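Local coordinates for protein nicotinate phosphoribosyltransferase (Vibrio cholerae, PDB 4HL7) that probably catalyses the ATP-assisted joining of nicotinate to 5-phospho-alpha-D-ribose 1-diphosphate, giving nicotinate ribonucleotide for NAD(+) biosynthesis, at residues I12-L17 and N215-R220; I230-F235 and G290-S295. All blocks are in the same frame, centred on the assembly; numbering follows the deposited sequence.

Interaction 1 of 2, residues I12-L17 and N215-R220; sequences IIRSLL and NYHFAR
The imidazole of His217 is approached by two successive residues of 12-17 from different directions, Arg14 over a face and Ser15 at the edge. Arg14 lays its CB on the ring, 3.8 Å from the His217 centroid and 17° off the normal, a CH-pi contact displaced toward NE2 and CE1. Ser15 comes in near the ring plane, and its OG hydrogen-bonds His217 ND1 at 2.8 Å; either atom could be the donor. The same OG takes the backbone N-H of Leu17 (OG to N 3.0 Å), closing an ST turn that fixes where the hydroxyl stands. With CG anti to its backbone N (chi1 -177°), His217 reaches out from the first turn of helix 216-222 to meet this loop, which leads into helix 21-33. That helix 216-222 is capped by Asn215, whose OD1 accepts from Phe218 N at 2.9 Å, and Leu17 O takes the N-H of His217, 2.9 Å from O to N, with the donor well above the carbonyl plane. One water in the plane of both groups joins His217 NE2 to Arg14 NH1. The Arg14 guanidinium, turned 82° from the imidazole, also brings NH1 to the rim of the Phe218 ring, while its NE and NH2 bond Ser192 and Gln193. At the other end of the contact Leu17 CB packs on Tyr216 CB at 3.8 Å, and Leu17 CD1 sits over a face of the Arg220 guanidinium, 3.7 Å from NH1, which in turn forms a salt bridge with Asp74.

Interaction 2 of 2, residues I230-F235 and G290-S295; sequences IAHEWF and GVRHDS
Arg292 NH2 is held by two oxygens: it makes a weak bond to Ile230 O, 3.1 Å away with an N-H...O angle of 121°, and is also bonded to Thr229 OG1. Arg292 stretches across from strand 290-293 with CG anti to its backbone N and then bends at chi3 (104°), which turns the guanidinium edge to the other segment. A water accepts from Arg292 NH1 and from the backbone N of His232, 3.0 Å from that N, bridging the strand to the start of helix 232-241. NH1 lies 3.1 Å from CE1 of His232, the two planes perpendicular, with NH1 oblique to the imidazole. Asp294 OD1 approaches the edge of that ring near its plane, 3.6 Å from CE1, and forms a long salt bridge of 4.0 Å to Arg292 NH1. Outside the pair, His232 NE2 is hydrogen-bonded to Asp269 OD1, which probably sets the turn of the ring, and Ser324 holds Asp294 OD2. Strand 290-293 belongs to the parallel sheet of the TIM-barrel-related part of the chain; Asp294 follows its C-terminal end, its side chain about 6 Å from a sulfate, probably from the crystallisation liquor. His232 is the predicted site of autocatalytic phosphorylation, unmodified here. Its ring lies beside a buried arginine, a polar, charge-rich setting consistent with a place where phosphate groups are handled.

Interaction 2 is the more buried, near the centre of the chain, whereas interaction 1 lies farther out and is only partly buried. Their centres are 22 Å apart and they do not touch, yet helices 216-222 and 232-241 follow one another in the chain; interaction 1 uses the first turn of its helix, interaction 2 the residues leading into its helix and His232. Interaction 1 fastens a loop near the N-terminus to the TIM-barrel family region; interaction 2 stays within that region and buries less surface. Both have a bridging water, but interaction 1 adds two direct hydrogen bonds, while the single one of interaction 2 is weak. His217 bonds across its contact, whereas His232 NE2 turns to Asp269 outside.

Interaction 1 of 2, residues I12-L17 and N215-R220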
loop_
_atom_site.group_PDB
_atom_site.type_symbol
_atom_site.label_atom_id
_atom_site.label_comp_id
_atom_site.label_asym_id
_atom_site.label_seq_id
_atom_site.Cartn_x
_atom_site.Cartn_y
_atom_site.Cartn_z
ATOM N N ILE A 12 16.011 -11.652 -1.985
ATOM C CA ILE A 12 15.165 -10.622 -1.338
ATOM C C ILE A 12 13.789 -10.657 -2.038
ATOM O O ILE A 12 12.782 -10.952 -1.413
ATOM C CB ILE A 12 15.853 -9.222 -1.417
ATOM C CG1 ILE A 12 17.147 -9.246 -0.559
ATOM C CG2 ILE A 12 14.859 -8.105 -1.053
ATOM C CD1 ILE A 12 17.927 -7.946 -0.569
ATOM N N ILE A 13 13.776 -10.426 -3.334
ATOM C CA ILE A 13 12.535 -10.471 -4.102
ATOM C C ILE A 13 12.358 -11.889 -4.676
ATOM O O ILE A 13 13.263 -12.439 -5.317
ATOM C CB ILE A 13 12.519 -9.404 -5.224
ATOM C CG1 ILE A 13 12.720 -7.979 -4.614
ATOM C CG2 ILE A 13 11.260 -9.540 -6.071
ATOM C CD1 ILE A 13 11.603 -7.490 -3.699
ATOM N N ARG A 14 11.204 -12.482 -4.441
ATOM C CA ARG A 14 11.063 -13.920 -4.693
ATOM C C ARG A 14 10.628 -14.225 -6.132
ATOM O O ARG A 14 10.882 -15.296 -6.626
ATOM C CB ARG A 14 10.078 -14.461 -3.703
ATOM C CG ARG A 14 10.643 -14.250 -2.303
ATOM C CD ARG A 14 10.546 -15.463 -1.532
ATOM N NE ARG A 14 11.318 -15.377 -0.293
ATOM C CZ ARG A 14 11.223 -16.292 0.642
ATOM N NH1 ARG A 14 10.400 -17.326 0.453
ATOM N NH2 ARG A 14 11.934 -16.184 1.758
ATOM N N SER A 15 9.941 -13.277 -6.753
ATOM C CA SER A 15 9.390 -13.404 -8.135
ATOM C C SER A 15 8.739 -12.076 -8.456
ATOM O O SER A 15 8.634 -11.208 -7.576
ATOM C CB SER A 15 8.345 -14.525 -8.242
ATOM O OG SER A 15 7.062 -14.150 -7.711
ATOM N N LEU A 16 8.264 -11.894 -9.693
ATOM C CA LEU A 16 7.576 -10.626 -10.009
ATOM C C LEU A 16 6.132 -10.652 -9.512
ATOM O O LEU A 16 5.358 -9.702 -9.760
ATOM C CB LEU A 16 7.623 -10.327 -11.529
ATOM C CG LEU A 16 8.933 -9.752 -12.121
ATOM C CD1 LEU A 16 8.751 -9.430 -13.601
ATOM C CD2 LEU A 16 9.449 -8.518 -11.360
ATOM N N LEU A 17 5.745 -11.735 -8.818
ATOM C CA LEU A 17 4.460 -11.744 -8.075
ATOM C C LEU A 17 4.639 -11.349 -6.579
ATOM O O LEU A 17 3.638 -11.143 -5.835
ATOM C CB LEU A 17 3.813 -13.166 -8.145
ATOM C CG LEU A 17 3.328 -13.591 -9.550
ATOM C CD1 LEU A 17 2.642 -14.951 -9.426
ATOM C CD2 LEU A 17 2.361 -12.534 -10.105
ATOM N N ASN A 215 -0.095 -10.032 -1.080
ATOM C CA ASN A 215 1.042 -10.500 -1.828
ATOM C C ASN A 215 0.656 -11.680 -2.777
ATOM O O ASN A 215 0.285 -12.744 -2.301
ATOM C CB ASN A 215 2.138 -10.898 -0.832
ATOM C CG ASN A 215 3.459 -11.215 -1.512
ATOM O OD1 ASN A 215 3.543 -12.126 -2.328
ATOM N ND2 ASN A 215 4.479 -10.422 -1.216
ATOM N N TYR A 216 0.780 -11.481 -4.101
ATOM C CA TYR A 216 0.396 -12.543 -5.066
ATOM C C TYR A 216 1.267 -13.784 -4.869
ATOM O O TYR A 216 0.775 -14.962 -4.895
ATOM C CB TYR A 216 0.552 -12.037 -6.530
ATOM C CG TYR A 216 -0.739 -11.502 -7.148
ATOM C CD1 TYR A 216 -1.944 -12.169 -6.954
ATOM C CD2 TYR A 216 -0.730 -10.344 -7.944
ATOM C CE1 TYR A 216 -3.144 -11.697 -7.534
ATOM C CE2 TYR A 216 -1.905 -9.853 -8.538
ATOM C CZ TYR A 216 -3.107 -10.563 -8.362
ATOM O OH TYR A 216 -4.310 -10.077 -8.925
ATOM N N HIS A 217 2.566 -13.568 -4.735
ATOM C CA HIS A 217 3.504 -14.703 -4.584
ATOM C C HIS A 217 3.178 -15.601 -3.416
ATOM O O HIS A 217 3.187 -16.865 -3.533
ATOM C CB HIS A 217 4.939 -14.188 -4.458
ATOM C CG HIS A 217 5.969 -15.286 -4.372
ATOM N ND1 HIS A 217 6.597 -15.771 -5.446
ATOM C CD2 HIS A 217 6.445 -16.007 -3.283
ATOM C CE1 HIS A 217 7.446 -16.744 -5.079
ATOM N NE2 HIS A 217 7.367 -16.882 -3.760
ATOM N N PHE A 218 2.875 -14.990 -2.282
ATOM C CA PHE A 218 2.552 -15.746 -1.052
ATOM C C PHE A 218 1.090 -16.205 -1.062
ATOM O O PHE A 218 0.799 -17.227 -0.473
ATOM C CB PHE A 218 2.891 -14.902 0.213
ATOM C CG PHE A 218 4.379 -14.777 0.460
ATOM C CD1 PHE A 218 5.201 -15.918 0.445
ATOM C CD2 PHE A 218 4.976 -13.512 0.662
ATOM C CE1 PHE A 218 6.596 -15.816 0.585
ATOM C CE2 PHE A 218 6.344 -13.413 0.839
ATOM C CZ PHE A 218 7.164 -14.549 0.794
ATOM N N ALA A 219 0.206 -15.499 -1.780
ATOM C CA ALA A 219 -1.170 -16.017 -2.025
ATOM C C ALA A 219 -1.067 -17.369 -2.754
ATOM O O ALA A 219 -1.681 -18.350 -2.349
ATOM C CB ALA A 219 -2.023 -15.028 -2.815
ATOM N N ARG A 220 -0.232 -17.417 -3.781
ATOM C CA ARG A 220 0.099 -18.700 -4.420
ATOM C C ARG A 220 0.662 -19.733 -3.488
ATOM O O ARG A 220 0.151 -20.851 -3.451
ATOM C CB ARG A 220 1.005 -18.526 -5.646
ATOM C CG ARG A 220 1.348 -19.841 -6.378
ATOM C CD ARG A 220 2.154 -19.594 -7.671
ATOM N NE ARG A 220 3.365 -18.813 -7.419
ATOM C CZ ARG A 220 4.129 -18.253 -8.357
ATOM N NH1 ARG A 220 3.828 -18.416 -9.653
ATOM N NH2 ARG A 220 5.205 -17.541 -8.002
HETATM O O HOH W 1 8.575 -18.506 -1.509
#

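Interaction 2 of 2, residues I230-F235 and G290-S295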
loop_
_atom_site.group_PDB
_atom_site.type_symbol
_atom_site.label_atom_id
_atom_site.label_comp_id
_atom_site.label_asym_id
_atom_site.label_seq_id
_atom_site.Cartn_x
_atom_site.Cartn_y
_atom_site.Cartn_z
ATOM N N ILE A 230 -7.597 -0.297 -4.210
ATOM C CA ILE A 230 -7.047 0.636 -5.197
ATOM C C ILE A 230 -6.187 1.609 -4.432
ATOM O O ILE A 230 -6.636 2.163 -3.415
ATOM C CB ILE A 230 -8.195 1.400 -5.838
ATOM C CG1 ILE A 230 -9.221 0.386 -6.382
ATOM C CG2 ILE A 230 -7.694 2.311 -6.981
ATOM C CD1 ILE A 230 -10.570 1.056 -6.652
ATOM N N ALA A 231 -4.996 1.900 -4.922
ATOM C CA ALA A 231 -4.099 2.811 -4.181
ATOM C C ALA A 231 -4.415 4.249 -4.551
ATOM O O ALA A 231 -5.103 4.517 -5.567
ATOM C CB ALA A 231 -2.646 2.503 -4.502
ATOM N N HIS A 232 -3.997 5.176 -3.683
ATOM C CA HIS A 232 -4.211 6.636 -3.914
ATOM C C HIS A 232 -3.682 7.106 -5.272
ATOM O O HIS A 232 -4.258 7.968 -5.898
ATOM C CB HIS A 232 -3.481 7.467 -2.860
ATOM C CG HIS A 232 -4.025 7.251 -1.488
ATOM N ND1 HIS A 232 -3.385 6.502 -0.587
ATOM C CD2 HIS A 232 -5.235 7.659 -0.901
ATOM C CE1 HIS A 232 -4.161 6.414 0.548
ATOM N NE2 HIS A 232 -5.280 7.133 0.344
ATOM N N GLU A 233 -2.596 6.497 -5.743
ATOM C CA GLU A 233 -1.991 6.967 -7.024
ATOM C C GLU A 233 -2.896 6.909 -8.187
ATOM O O GLU A 233 -2.770 7.726 -9.061
ATOM C CB GLU A 233 -0.669 6.190 -7.369
ATOM C CG GLU A 233 -0.893 4.802 -7.797
ATOM C CD GLU A 233 0.405 4.120 -8.290
ATOM O OE1 GLU A 233 0.940 4.494 -9.394
ATOM O OE2 GLU A 233 0.803 3.156 -7.603
ATOM N N TRP A 234 -3.883 5.995 -8.189
ATOM C CA TRP A 234 -4.837 5.968 -9.291
ATOM C C TRP A 234 -5.667 7.270 -9.283
ATOM O O TRP A 234 -5.851 7.972 -10.297
ATOM C CB TRP A 234 -5.728 4.738 -9.093
ATOM C CG TRP A 234 -6.853 4.603 -10.079
ATOM C CD1 TRP A 234 -8.218 4.698 -9.826
ATOM C CD2 TRP A 234 -6.736 4.306 -11.499
ATOM N NE1 TRP A 234 -8.952 4.433 -10.980
ATOM C CE2 TRP A 234 -8.101 4.216 -12.024
ATOM C CE3 TRP A 234 -5.661 4.088 -12.366
ATOM C CZ2 TRP A 234 -8.361 3.916 -13.349
ATOM C CZ3 TRP A 234 -5.930 3.808 -13.733
ATOM C CH2 TRP A 234 -7.247 3.688 -14.201
ATOM N N PHE A 235 -6.087 7.672 -8.086
ATOM C CA PHE A 235 -6.896 8.935 -7.984
ATOM C C PHE A 235 -6.033 10.184 -8.212
ATOM O O PHE A 235 -6.467 11.192 -8.839
ATOM C CB PHE A 235 -7.516 8.956 -6.591
ATOM C CG PHE A 235 -8.440 7.785 -6.373
ATOM C CD1 PHE A 235 -7.968 6.597 -5.851
ATOM C CD2 PHE A 235 -9.740 7.834 -6.813
ATOM C CE1 PHE A 235 -8.816 5.489 -5.744
ATOM C CE2 PHE A 235 -10.581 6.709 -6.720
ATOM C CZ PHE A 235 -10.108 5.551 -6.167
ATOM N N GLY A 290 -16.848 -1.719 -1.400
ATOM C CA GLY A 290 -16.626 -1.077 -0.115
ATOM C C GLY A 290 -15.536 -0.022 -0.213
ATOM O O GLY A 290 -15.122 0.407 -1.342
ATOM N N VAL A 291 -15.036 0.376 0.946
ATOM C CA VAL A 291 -14.097 1.494 1.025
ATOM C C VAL A 291 -12.992 1.162 2.048
ATOM O O VAL A 291 -13.188 0.313 2.954
ATOM C CB VAL A 291 -14.803 2.814 1.456
ATOM C CG1 VAL A 291 -15.636 3.358 0.295
ATOM C CG2 VAL A 291 -15.711 2.599 2.721
ATOM N N ARG A 292 -11.893 1.900 1.964
ATOM C CA ARG A 292 -10.735 1.658 2.849
ATOM C C ARG A 292 -10.475 2.897 3.694
ATOM O O ARG A 292 -10.462 4.024 3.165
ATOM C CB ARG A 292 -9.488 1.320 2.000
ATOM C CG ARG A 292 -8.226 1.025 2.850
ATOM C CD ARG A 292 -7.030 0.599 1.955
ATOM N NE ARG A 292 -6.150 1.756 1.880
ATOM C CZ ARG A 292 -5.672 2.331 0.775
ATOM N NH1 ARG A 292 -4.963 3.456 0.895
ATOM N NH2 ARG A 292 -5.819 1.779 -0.428
ATOM N N HIS A 293 -10.195 2.679 4.979
ATOM C CA HIS A 293 -9.846 3.779 5.891
ATOM C C HIS A 293 -8.355 3.846 6.036
ATOM O O HIS A 293 -7.728 2.836 6.362
ATOM C CB HIS A 293 -10.428 3.499 7.271
ATOM C CG HIS A 293 -10.001 4.488 8.302
ATOM N ND1 HIS A 293 -9.042 4.212 9.201
ATOM C CD2 HIS A 293 -10.325 5.825 8.467
ATOM C CE1 HIS A 293 -8.792 5.291 9.938
ATOM N NE2 HIS A 293 -9.568 6.289 9.485
ATOM N N ASP A 294 -7.770 5.031 5.844
ATOM C CA ASP A 294 -6.304 5.152 5.963
ATOM C C ASP A 294 -5.799 6.380 6.718
ATOM O O ASP A 294 -4.608 6.549 6.852
ATOM C CB ASP A 294 -5.673 5.164 4.572
ATOM C CG ASP A 294 -4.157 4.753 4.590
ATOM O OD1 ASP A 294 -3.334 5.468 3.937
ATOM O OD2 ASP A 294 -3.774 3.747 5.262
ATOM N N SER A 295 -6.674 7.270 7.166
ATOM C CA SER A 295 -6.193 8.418 7.958
ATOM C C SER A 295 -7.323 8.960 8.814
ATOM O O SER A 295 -8.508 8.792 8.473
ATOM C CB SER A 295 -5.678 9.529 7.052
ATOM O OG SER A 295 -6.713 9.999 6.234
HETATM O O HOH W 2 -2.692 3.875 -1.378
#